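Local coordinates for protein MccF (Escherichia coli, PDB 4IIY) that probably acts as a serine carboxypeptidase of the S66 family that gives self-immunity to microcin C7, and here holds a glutamyl sulfamoyl inosine, at residues S51-T56 with T116-S122; A145-A149 with G243-L249; G235-V241 with V349-F355. The protein carries 1 engineered substitution. All coordinates share one frame; numbering follows the deposited sequence. Where two conformers were deposited one is given.

Interaction 1 of 3, residues S51-T56 with T116-S122; sequences SSAPAT and TIGGDNS. With 1EI (5'-O-(L-alpha-glutamylsulfamoyl)inosine), chain K.
S52 reaches across to the loop at 118-121, after strand 110-115, with every atom of its short side chain in use. Its CB rests on the carbonyl oxygen of G118, 3.3 Å from S52 CB to G118 O. Beyond it OG, anti to the backbone N (chi1 -168°), accepts two backbone N-H groups. The bond from D120 N is almost straight (2.8 Å to S52 OG, 172°), while that from N121 N to the same oxygen is more bent (142°). Serine suits the place because its hydroxyl can accept both and still donate to a water, which in turn donates to N121 OD1. Directly after it, A53 N donates to G118 O (3.0 Å), and G118 and G119 turn their own N-H groups toward the ligand: G119 N to the glutamyl carbonyl O (2.8 Å) and G118 N to the sulfamoyl OAF. A donor pointed at the acyl oxygen is consistent with an oxyanion hole in this family of serine peptidases. G119 has a positive phi and a backbone shape that calls for glycine, and it lies close to S52 OG and A53 N. At G118 the place of a CB is taken by the ligand O. Two waters link I117 O to the backbone N atoms of S51 and S52. At that end of the loop I117 CG2 packs on the methyl of A55, 3.6 Å from A55 CB. At the other end N121 ND2 is bonded to A277 O of the second subunit.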
loop_
_atom_site.group_PDB
_atom_site.type_symbol
_atom_site.label_atom_id
_atom_site.label_comp_id
_atom_site.label_asym_id
_atom_site.label_seq_id
_atom_site.Cartn_x
_atom_site.Cartn_y
_atom_site.Cartn_z
ATOM N N SER B 51 -15.043 -10.611 -5.794
ATOM C CA SER B 51 -13.615 -10.873 -5.963
ATOM C C SER B 51 -12.802 -10.667 -4.688
ATOM O O SER B 51 -11.600 -10.950 -4.671
ATOM C CB SER B 51 -13.021 -10.034 -7.099
ATOM O OG SER B 51 -13.149 -8.635 -6.867
ATOM N N SER B 52 -13.443 -10.201 -3.618
ATOM C CA SER B 52 -12.737 -10.005 -2.355
ATOM C C SER B 52 -13.653 -10.245 -1.148
ATOM O O SER B 52 -13.896 -11.402 -0.782
ATOM C CB SER B 52 -12.072 -8.622 -2.316
ATOM O OG SER B 52 -11.160 -8.519 -1.236
ATOM N N ALA B 53 -14.168 -9.194 -0.521
ATOM C CA ALA B 53 -14.957 -9.367 0.702
ATOM C C ALA B 53 -16.289 -10.065 0.437
ATOM O O ALA B 53 -16.939 -9.787 -0.571
ATOM C CB ALA B 53 -15.201 -8.026 1.381
ATOM N N PRO B 54 -16.713 -10.955 1.353
ATOM C CA PRO B 54 -17.934 -11.743 1.132
ATOM C C PRO B 54 -19.207 -11.014 1.572
ATOM O O PRO B 54 -19.980 -11.542 2.388
ATOM C CB PRO B 54 -17.700 -12.969 2.012
ATOM C CG PRO B 54 -16.935 -12.421 3.178
ATOM C CD PRO B 54 -15.981 -11.412 2.551
ATOM N N ALA B 55 -19.454 -9.833 1.021
ATOM C CA ALA B 55 -20.536 -8.997 1.519
ATOM C C ALA B 55 -21.937 -9.482 1.159
ATOM O O ALA B 55 -22.902 -8.996 1.742
ATOM C CB ALA B 55 -20.334 -7.517 1.125
ATOM N N THR B 56 -22.080 -10.422 0.231
ATOM C CA THR B 56 -23.402 -11.013 0.029
ATOM C C THR B 56 -23.864 -11.746 1.286
ATOM O O THR B 56 -25.067 -11.960 1.467
ATOM C CB THR B 56 -23.486 -11.953 -1.191
ATOM O OG1 THR B 56 -22.623 -13.086 -1.014
ATOM C CG2 THR B 56 -23.147 -11.209 -2.484
ATOM N N THR B 116 -19.852 -7.083 -6.684
ATOM C CA THR B 116 -20.743 -6.903 -5.536
ATOM C C THR B 116 -20.206 -5.846 -4.553
ATOM O O THR B 116 -20.970 -5.016 -4.038
ATOM C CB THR B 116 -20.983 -8.206 -4.765
ATOM O OG1 THR B 116 -19.723 -8.727 -4.323
ATOM C CG2 THR B 116 -21.709 -9.241 -5.632
ATOM N N ILE B 117 -18.896 -5.900 -4.305
ATOM C CA ILE B 117 -18.194 -5.024 -3.371
ATOM C C ILE B 117 -16.700 -5.284 -3.541
ATOM O O ILE B 117 -16.300 -6.284 -4.143
ATOM C CB ILE B 117 -18.616 -5.303 -1.906
ATOM C CG1 ILE B 117 -18.287 -4.123 -0.984
ATOM C CG2 ILE B 117 -17.993 -6.604 -1.392
ATOM C CD1 ILE B 117 -19.095 -4.129 0.319
ATOM N N GLY B 118 -15.881 -4.397 -2.998
ATOM C CA GLY B 118 -14.439 -4.557 -3.025
ATOM C C GLY B 118 -13.894 -5.327 -1.839
ATOM O O GLY B 118 -14.380 -6.416 -1.517
ATOM N N GLY B 119 -12.868 -4.766 -1.205
ATOM C CA GLY B 119 -12.171 -5.420 -0.117
ATOM C C GLY B 119 -10.690 -5.093 -0.191
ATOM O O GLY B 119 -10.293 -3.937 -0.040
ATOM N N ASP B 120 -9.873 -6.112 -0.453
ATOM C CA ASP B 120 -8.416 -5.985 -0.437
ATOM C C ASP B 120 -7.714 -6.887 -1.455
ATOM O O ASP B 120 -6.521 -6.700 -1.705
ATOM C CB ASP B 120 -7.866 -6.360 0.942
ATOM C CG ASP B 120 -8.232 -5.367 2.009
ATOM O OD1 ASP B 120 -7.526 -4.344 2.138
ATOM O OD2 ASP B 120 -9.215 -5.616 2.731
ATOM N N ASN B 121 -8.419 -7.873 -2.010
ATOM C CA ASN B 121 -7.747 -9.064 -2.535
ATOM C C ASN B 121 -7.955 -9.397 -4.004
ATOM O O ASN B 121 -7.555 -10.477 -4.451
ATOM C CB ASN B 121 -8.079 -10.273 -1.643
ATOM C CG ASN B 121 -7.590 -10.077 -0.236
ATOM O OD1 ASN B 121 -8.362 -10.077 0.710
ATOM N ND2 ASN B 121 -6.290 -9.847 -0.092
ATOM N N SER B 122 -8.556 -8.505 -4.776
ATOM C CA SER B 122 -8.800 -8.859 -6.167
ATOM C C SER B 122 -7.517 -8.951 -6.991
ATOM O O SER B 122 -7.492 -9.682 -7.984
ATOM C CB SER B 122 -9.832 -7.952 -6.832
ATOM O OG SER B 122 -9.293 -6.691 -7.157
HETATM O O6 1EI K . -20.063 -1.742 7.999
HETATM C C6 1EI K . -20.049 -0.774 7.206
HETATM N N1 1EI K . -20.621 0.404 7.528
HETATM C C2 1EI K . -20.617 1.451 6.685
HETATM N N3 1EI K . -20.055 1.412 5.465
HETATM C C5 1EI K . -19.408 -0.897 5.885
HETATM C C4 1EI K . -19.452 0.286 5.029
HETATM N N7 1EI K . -18.759 -1.854 5.191
HETATM C C8 1EI K . -18.411 -1.328 3.992
HETATM N N9 1EI K . -18.826 -0.054 3.909
HETATM C "C1'" 1EI K . -18.628 0.856 2.768
HETATM O "O4'" 1EI K . -18.606 0.159 1.531
HETATM C "C2'" 1EI K . -17.266 1.503 2.903
HETATM O "O2'" 1EI K . -17.376 2.726 3.630
HETATM C "C3'" 1EI K . -16.849 1.732 1.468
HETATM O "O3'" 1EI K . -17.044 3.103 1.128
HETATM C "C4'" 1EI K . -17.788 0.891 0.622
HETATM C "C5'" 1EI K . -17.030 -0.049 -0.307
HETATM O "O5'" 1EI K . -16.250 -0.986 0.442
HETATM S SBF 1EI K . -15.138 -1.755 -0.282
HETATM O OAE 1EI K . -14.994 -3.053 0.340
HETATM O OAF 1EI K . -15.546 -1.854 -1.659
HETATM N NAQ 1EI K . -13.859 -0.892 -0.155
HETATM C C 1EI K . -12.671 -1.113 -0.757
HETATM O O 1EI K . -12.382 -2.023 -1.526
HETATM C CA 1EI K . -11.597 -0.101 -0.479
HETATM N N 1EI K . -12.041 0.865 0.511
HETATM C CB 1EI K . -10.322 -0.811 -0.035
HETATM C CG 1EI K . -9.082 -0.113 -0.586
HETATM C CD 1EI K . -8.735 1.095 0.254
HETATM O OE1 1EI K . -9.607 1.583 1.002
HETATM O OE2 1EI K . -7.583 1.556 0.166
HETATM O O HOH W 1 -15.916 -7.941 -6.474
HETATM O O HOH W 2 -16.070 -9.098 -3.160
HETATM O O HOH W 3 -11.038 -9.967 0.895
#

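Interaction 2 of 3, residues A145-A149 with G243-L249; sequences ADTTA and GGNLNTL. Engineered in segment 145-149: A145 (natural residue Ser). With 1EI (5'-O-(L-alpha-glutamylsulfamoyl)inosine), chain K.
A145, an engineered replacement of the natural serine at the predicted nucleophile position, meets N245 with a strained backbone: its phi is positive (64°), unfavourable for a residue with a side chain. It sits at the sharp bend between strand 140-143 and helix 148-158, consistent with the nucleophile elbow of a serine hydrolase, and its carbonyl O lies 3.5 Å from N245 CB.

T148 OG1 ties this bend to the other segment. It gives its proton to A145 O, a short bond (2.7 Å) in the carbonyl plane, and accepts the backbone N-H of N245 almost straight on (3.0 Å from N245 N to T148 OG1). With OG1 beside the backbone N (chi1 -64°), the methyl CG2 is left anti to that N and packs on L249 CD2, 3.6 Å away. Threonine suits the place because its two branches do different work. G244, on the strand facing it, has backbone angles that call for glycine, and T148 CG2 occupies the side where a CB would point.

The second threonine, T248, lays its CG2 against D146 O and the backbone N of A149. N245 OD1 caps the short helix that follows: T248 N approaches it only slightly tilted from the carbonyl plane, T248 OG1 from above, 42° out of it. N245 ND2 is bonded to E270, a predicted member of the charge relay. A water bridges T248 OG1 and D146 OD1, the other carboxylate oxygen being turned to S122.

A145 CB is 3.2 Å from the ligand's carbonyl O. D146 N donates to that same oxygen (3.0 Å), and N247 ND2 reaches the ligand's carboxylate OE2. Gripping the acyl oxygen from one segment and the glutamyl side chain from the other probably places the carbonyl that would be attacked beside the nucleophile position.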
loop_
_atom_site.group_PDB
_atom_site.type_symbol
_atom_site.label_atom_id
_atom_site.label_comp_id
_atom_site.label_asym_id
_atom_site.label_seq_id
_atom_site.Cartn_x
_atom_site.Cartn_y
_atom_site.Cartn_z
ATOM N N ALA B 145 -13.015 0.806 -6.096
ATOM C CA ALA B 145 -12.318 0.471 -4.862
ATOM C C ALA B 145 -11.314 -0.646 -5.139
ATOM O O ALA B 145 -10.551 -0.553 -6.098
ATOM C CB ALA B 145 -13.308 0.095 -3.772
ATOM N N ASP B 146 -11.284 -1.694 -4.324
ATOM C CA ASP B 146 -10.341 -2.789 -4.572
ATOM C C ASP B 146 -10.438 -3.377 -5.976
ATOM O O ASP B 146 -9.453 -3.911 -6.520
ATOM C CB ASP B 146 -10.543 -3.913 -3.556
ATOM C CG ASP B 146 -9.580 -5.049 -3.778
ATOM O OD1 ASP B 146 -8.384 -4.861 -3.493
ATOM O OD2 ASP B 146 -10.012 -6.113 -4.276
ATOM N N THR B 147 -11.630 -3.320 -6.558
ATOM C CA THR B 147 -11.830 -3.897 -7.885
ATOM C C THR B 147 -11.033 -3.172 -8.976
ATOM O O THR B 147 -10.889 -3.678 -10.093
ATOM C CB THR B 147 -13.326 -3.963 -8.208
ATOM O OG1 THR B 147 -14.028 -4.364 -7.025
ATOM C CG2 THR B 147 -13.594 -4.981 -9.308
ATOM N N THR B 148 -10.490 -2.001 -8.646
ATOM C CA THR B 148 -9.501 -1.350 -9.492
ATOM C C THR B 148 -8.447 -2.319 -10.024
ATOM O O THR B 148 -8.015 -2.210 -11.168
ATOM C CB THR B 148 -8.769 -0.247 -8.698
ATOM O OG1 THR B 148 -9.691 0.781 -8.321
ATOM C CG2 THR B 148 -7.640 0.386 -9.511
ATOM N N ALA B 149 -8.002 -3.257 -9.196
ATOM C CA ALA B 149 -6.963 -4.177 -9.661
ATOM C C ALA B 149 -7.415 -4.930 -10.916
ATOM O O ALA B 149 -6.628 -5.130 -11.849
ATOM C CB ALA B 149 -6.564 -5.147 -8.558
ATOM N N GLY B 243 -6.304 5.276 -14.142
ATOM C CA GLY B 243 -6.148 5.216 -12.695
ATOM C C GLY B 243 -7.228 4.423 -11.990
ATOM O O GLY B 243 -7.593 3.335 -12.429
ATOM N N GLY B 244 -7.731 4.967 -10.886
ATOM C CA GLY B 244 -8.712 4.296 -10.046
ATOM C C GLY B 244 -8.406 4.542 -8.586
ATOM O O GLY B 244 -7.945 5.628 -8.204
ATOM N N ASN B 245 -8.659 3.531 -7.763
ATOM C CA ASN B 245 -8.356 3.644 -6.342
ATOM C C ASN B 245 -6.849 3.568 -6.144
ATOM O O ASN B 245 -6.220 2.559 -6.464
ATOM C CB ASN B 245 -9.072 2.542 -5.562
ATOM C CG ASN B 245 -8.860 2.651 -4.062
ATOM O OD1 ASN B 245 -7.944 2.033 -3.498
ATOM N ND2 ASN B 245 -9.718 3.419 -3.397
ATOM N N LEU B 246 -6.267 4.630 -5.607
ATOM C CA LEU B 246 -4.815 4.752 -5.571
ATOM C C LEU B 246 -4.166 3.732 -4.640
ATOM O O LEU B 246 -3.191 3.082 -5.009
ATOM C CB LEU B 246 -4.409 6.184 -5.221
ATOM C CG LEU B 246 -2.917 6.463 -5.096
ATOM C CD1 LEU B 246 -2.152 6.037 -6.346
ATOM C CD2 LEU B 246 -2.704 7.952 -4.789
ATOM N N ASN B 247 -4.708 3.562 -3.437
ATOM C CA ASN B 247 -4.150 2.548 -2.563
ATOM C C ASN B 247 -4.169 1.166 -3.232
ATOM O O ASN B 247 -3.217 0.389 -3.117
ATOM C CB ASN B 247 -4.899 2.521 -1.236
ATOM C CG ASN B 247 -4.159 1.740 -0.175
ATOM O OD1 ASN B 247 -3.028 2.064 0.169
ATOM N ND2 ASN B 247 -4.793 0.697 0.341
ATOM N N THR B 248 -5.256 0.839 -3.921
ATOM C CA THR B 248 -5.336 -0.453 -4.599
ATOM C C THR B 248 -4.290 -0.611 -5.711
ATOM O O THR B 248 -3.768 -1.708 -5.932
ATOM C CB THR B 248 -6.744 -0.685 -5.167
ATOM O OG1 THR B 248 -7.686 -0.654 -4.094
ATOM C CG2 THR B 248 -6.846 -2.036 -5.860
ATOM N N LEU B 249 -3.969 0.474 -6.408
ATOM C CA LEU B 249 -2.971 0.411 -7.470
ATOM C C LEU B 249 -1.617 -0.083 -6.956
ATOM O O LEU B 249 -0.852 -0.684 -7.709
ATOM C CB LEU B 249 -2.820 1.762 -8.171
ATOM C CG LEU B 249 -4.010 2.176 -9.041
ATOM C CD1 LEU B 249 -3.837 3.616 -9.524
ATOM C CD2 LEU B 249 -4.225 1.235 -10.227
HETATM O O6 1EI K . -20.063 -1.742 7.999
HETATM C C6 1EI K . -20.049 -0.774 7.206
HETATM N N1 1EI K . -20.621 0.404 7.528
HETATM C C2 1EI K . -20.617 1.451 6.685
HETATM N N3 1EI K . -20.055 1.412 5.465
HETATM C C5 1EI K . -19.408 -0.897 5.885
HETATM C C4 1EI K . -19.452 0.286 5.029
HETATM N N7 1EI K . -18.759 -1.854 5.191
HETATM C C8 1EI K . -18.411 -1.328 3.992
HETATM N N9 1EI K . -18.826 -0.054 3.909
HETATM C "C1'" 1EI K . -18.628 0.856 2.768
HETATM O "O4'" 1EI K . -18.606 0.159 1.531
HETATM C "C2'" 1EI K . -17.266 1.503 2.903
HETATM O "O2'" 1EI K . -17.376 2.726 3.630
HETATM C "C3'" 1EI K . -16.849 1.732 1.468
HETATM O "O3'" 1EI K . -17.044 3.103 1.128
HETATM C "C4'" 1EI K . -17.788 0.891 0.622
HETATM C "C5'" 1EI K . -17.030 -0.049 -0.307
HETATM O "O5'" 1EI K . -16.250 -0.986 0.442
HETATM S SBF 1EI K . -15.138 -1.755 -0.282
HETATM O OAE 1EI K . -14.994 -3.053 0.340
HETATM O OAF 1EI K . -15.546 -1.854 -1.659
HETATM N NAQ 1EI K . -13.859 -0.892 -0.155
HETATM C C 1EI K . -12.671 -1.113 -0.757
HETATM O O 1EI K . -12.382 -2.023 -1.526
HETATM C CA 1EI K . -11.597 -0.101 -0.479
HETATM N N 1EI K . -12.041 0.865 0.511
HETATM C CB 1EI K . -10.322 -0.811 -0.035
HETATM C CG 1EI K . -9.082 -0.113 -0.586
HETATM C CD 1EI K . -8.735 1.095 0.254
HETATM O OE1 1EI K . -9.607 1.583 1.002
HETATM O OE2 1EI K . -7.583 1.556 0.166
HETATM O O HOH W 4 -7.028 -2.859 -2.211
#

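Interaction 3 of 3, residues G235-V241 with V349-F355; sequences GKVEGRV and VKLAIDF
L351 meets V241 at the inner end of two antiparallel strands, and these two, with V237 farther out, have much of their surface buried by the pairing. The leucine CD1 lies against the branch point of the valine, 3.6 Å from V241 CB, and its CG is 3.8 Å from V241 CG1. That valine branch stands between the backbone N and the carbonyl carbon (chi1 66°), a turn that also brings CG1 to 3.4 Å from V349 O. A beta-branched valine and a leucine suit these sites: the first is compact and suits an extended backbone, the second is long enough to reach it diagonally. L351 also packs on I299, I360 and I362, so its side chain belongs to the hydrophobic face of the larger sheet.

The backbone of L351 pairs with G239 in both directions, G239 N donating to L351 O and L351 N to G239 O, each 3.0 Å. The glycine adds no side chain on the face where L351 lies. Next to this pair V241 N donates to V349 O.

V237 repeats the pattern: V237 N donates to I353 O (2.9 Å) and I353 N to V237 O (2.8 Å). Its CG2 touches the F355 ring at CE2 (4.0 Å). I353 CG2, from the same segment as the ring, lies over one ring face, offset toward the rim, while G235 O, at the ring edge, also accepts F355 N. On the reverse face, E238 and A352 bring their CB atoms together; E238 is bonded to T363, D354 to N357, and R240 forms a salt bridge with D265.

Alternating hydrogen-bonded and non-hydrogen-bonded pairs, with V237, L351 and I353 on one face and mostly polar residues, with A352, on the other, are those of an antiparallel ladder, here joining strands 236-245 and 350-354 in the mixed sheet of the C-terminal domain.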
loop_
_atom_site.group_PDB
_atom_site.type_symbol
_atom_site.label_atom_id
_atom_site.label_comp_id
_atom_site.label_asym_id
_atom_site.label_seq_id
_atom_site.Cartn_x
_atom_site.Cartn_y
_atom_site.Cartn_z
ATOM N N GLY B 235 -8.048 27.086 -18.804
ATOM C CA GLY B 235 -8.044 26.460 -20.108
ATOM C C GLY B 235 -8.661 25.077 -20.081
ATOM O O GLY B 235 -9.367 24.712 -19.136
ATOM N N LYS B 236 -8.395 24.310 -21.126
ATOM C CA LYS B 236 -8.975 22.989 -21.300
ATOM C C LYS B 236 -7.857 21.977 -21.502
ATOM O O LYS B 236 -6.917 22.217 -22.271
ATOM C CB LYS B 236 -9.922 22.996 -22.508
ATOM C CG LYS B 236 -10.756 21.736 -22.671
ATOM C CD LYS B 236 -11.924 21.946 -23.629
ATOM C CE LYS B 236 -11.452 22.231 -25.041
ATOM N NZ LYS B 236 -12.595 22.239 -26.001
ATOM N N VAL B 237 -7.947 20.854 -20.794
ATOM C CA VAL B 237 -6.997 19.758 -20.943
ATOM C C VAL B 237 -7.730 18.517 -21.413
ATOM O O VAL B 237 -8.715 18.109 -20.800
ATOM C CB VAL B 237 -6.287 19.432 -19.613
ATOM C CG1 VAL B 237 -5.382 18.213 -19.780
ATOM C CG2 VAL B 237 -5.492 20.634 -19.126
ATOM N N GLU B 238 -7.247 17.909 -22.488
ATOM C CA GLU B 238 -7.839 16.690 -23.021
ATOM C C GLU B 238 -6.786 15.596 -23.099
ATOM O O GLU B 238 -5.696 15.808 -23.639
ATOM C CB GLU B 238 -8.441 16.919 -24.410
ATOM C CG GLU B 238 -9.097 15.684 -25.001
ATOM C CD GLU B 238 -9.857 15.989 -26.277
ATOM O OE1 GLU B 238 -9.794 17.149 -26.741
ATOM O OE2 GLU B 238 -10.521 15.076 -26.811
ATOM N N GLY B 239 -7.099 14.421 -22.560
ATOM C CA GLY B 239 -6.157 13.314 -22.566
ATOM C C GLY B 239 -6.802 12.035 -22.079
ATOM O O GLY B 239 -7.882 12.059 -21.479
ATOM N N ARG B 240 -6.148 10.911 -22.347
ATOM C CA ARG B 240 -6.622 9.607 -21.897
ATOM C C ARG B 240 -6.633 9.536 -20.376
ATOM O O ARG B 240 -5.630 9.830 -19.738
ATOM C CB ARG B 240 -5.692 8.518 -22.428
ATOM C CG ARG B 240 -6.086 7.122 -21.986
ATOM C CD ARG B 240 -5.084 6.064 -22.429
ATOM N NE ARG B 240 -3.795 6.226 -21.763
ATOM C CZ ARG B 240 -2.946 5.233 -21.515
ATOM N NH1 ARG B 240 -3.247 3.985 -21.863
ATOM N NH2 ARG B 240 -1.797 5.493 -20.905
ATOM N N VAL B 241 -7.758 9.124 -19.799
ATOM C CA VAL B 241 -7.824 8.974 -18.350
ATOM C C VAL B 241 -7.367 7.582 -17.907
ATOM O O VAL B 241 -7.730 6.568 -18.516
ATOM C CB VAL B 241 -9.230 9.299 -17.801
ATOM C CG1 VAL B 241 -10.272 8.304 -18.281
ATOM C CG2 VAL B 241 -9.209 9.354 -16.275
ATOM N N VAL B 349 -10.063 6.037 -21.981
ATOM C CA VAL B 349 -10.473 6.866 -23.117
ATOM C C VAL B 349 -10.248 8.337 -22.794
ATOM O O VAL B 349 -10.046 8.705 -21.634
ATOM C CB VAL B 349 -11.960 6.658 -23.500
ATOM C CG1 VAL B 349 -12.203 5.225 -23.954
ATOM C CG2 VAL B 349 -12.897 7.034 -22.340
ATOM N N LYS B 350 -10.293 9.181 -23.823
ATOM C CA LYS B 350 -10.077 10.605 -23.641
ATOM C C LYS B 350 -11.236 11.306 -22.933
ATOM O O LYS B 350 -12.408 11.097 -23.253
ATOM C CB LYS B 350 -9.798 11.291 -24.985
ATOM C CG LYS B 350 -8.431 10.956 -25.566
ATOM C CD LYS B 350 -8.244 11.594 -26.932
ATOM C CE LYS B 350 -6.938 11.146 -27.568
ATOM N NZ LYS B 350 -6.758 11.711 -28.938
ATOM N N LEU B 351 -10.860 12.156 -21.985
ATOM C CA LEU B 351 -11.753 13.127 -21.365
ATOM C C LEU B 351 -11.229 14.523 -21.652
ATOM O O LEU B 351 -10.038 14.709 -21.910
ATOM C CB LEU B 351 -11.779 12.963 -19.843
ATOM C CG LEU B 351 -11.961 11.578 -19.242
ATOM C CD1 LEU B 351 -11.941 11.695 -17.722
ATOM C CD2 LEU B 351 -13.258 10.952 -19.724
ATOM N N ALA B 352 -12.113 15.509 -21.573
ATOM C CA ALA B 352 -11.707 16.908 -21.620
ATOM C C ALA B 352 -12.195 17.608 -20.366
ATOM O O ALA B 352 -13.398 17.608 -20.075
ATOM C CB ALA B 352 -12.251 17.606 -22.874
ATOM N N ILE B 353 -11.271 18.185 -19.612
ATOM C CA ILE B 353 -11.629 18.987 -18.457
ATOM C C ILE B 353 -11.507 20.453 -18.848
ATOM O O ILE B 353 -10.433 20.909 -19.246
ATOM C CB ILE B 353 -10.713 18.713 -17.248
ATOM C CG1 ILE B 353 -10.672 17.219 -16.907
ATOM C CG2 ILE B 353 -11.169 19.543 -16.047
ATOM C CD1 ILE B 353 -9.621 16.872 -15.867
ATOM N N ASP B 354 -12.610 21.188 -18.748
ATOM C CA ASP B 354 -12.584 22.616 -19.014
ATOM C C ASP B 354 -12.521 23.337 -17.685
ATOM O O ASP B 354 -13.510 23.434 -16.961
ATOM C CB ASP B 354 -13.818 23.033 -19.806
ATOM C CG ASP B 354 -13.752 24.471 -20.274
ATOM O OD1 ASP B 354 -13.123 25.302 -19.595
ATOM O OD2 ASP B 354 -14.341 24.758 -21.343
ATOM N N PHE B 355 -11.333 23.812 -17.350
ATOM C CA PHE B 355 -11.117 24.483 -16.079
ATOM C C PHE B 355 -11.760 25.864 -16.013
ATOM O O PHE B 355 -12.094 26.343 -14.928
ATOM C CB PHE B 355 -9.625 24.542 -15.768
ATOM C CG PHE B 355 -9.051 23.205 -15.417
ATOM C CD1 PHE B 355 -9.075 22.753 -14.111
ATOM C CD2 PHE B 355 -8.532 22.379 -16.399
ATOM C CE1 PHE B 355 -8.564 21.512 -13.785
ATOM C CE2 PHE B 355 -8.028 21.134 -16.075
ATOM C CZ PHE B 355 -8.053 20.705 -14.770
#

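Interactions 1 and 2 lie side by side, their centres about 13 Å apart, and meet where S122 N approaches D146 OD2 at 2.8 Å, probably as a hydrogen bond. Both touch the ligand, and G119 N from one and D146 N from the other converge on its glutamyl carbonyl. Residues H338 and E270, the predicted charge relay, border interaction 2. Interaction 3 lies away from this pocket, its centre about 21 Å from that of interaction 2 and about 32 Å from that of interaction 1. It shares strand 236-245 with interaction 2, so one strand runs from the antiparallel ladder of interaction 3 to N245 and the ligand pocket.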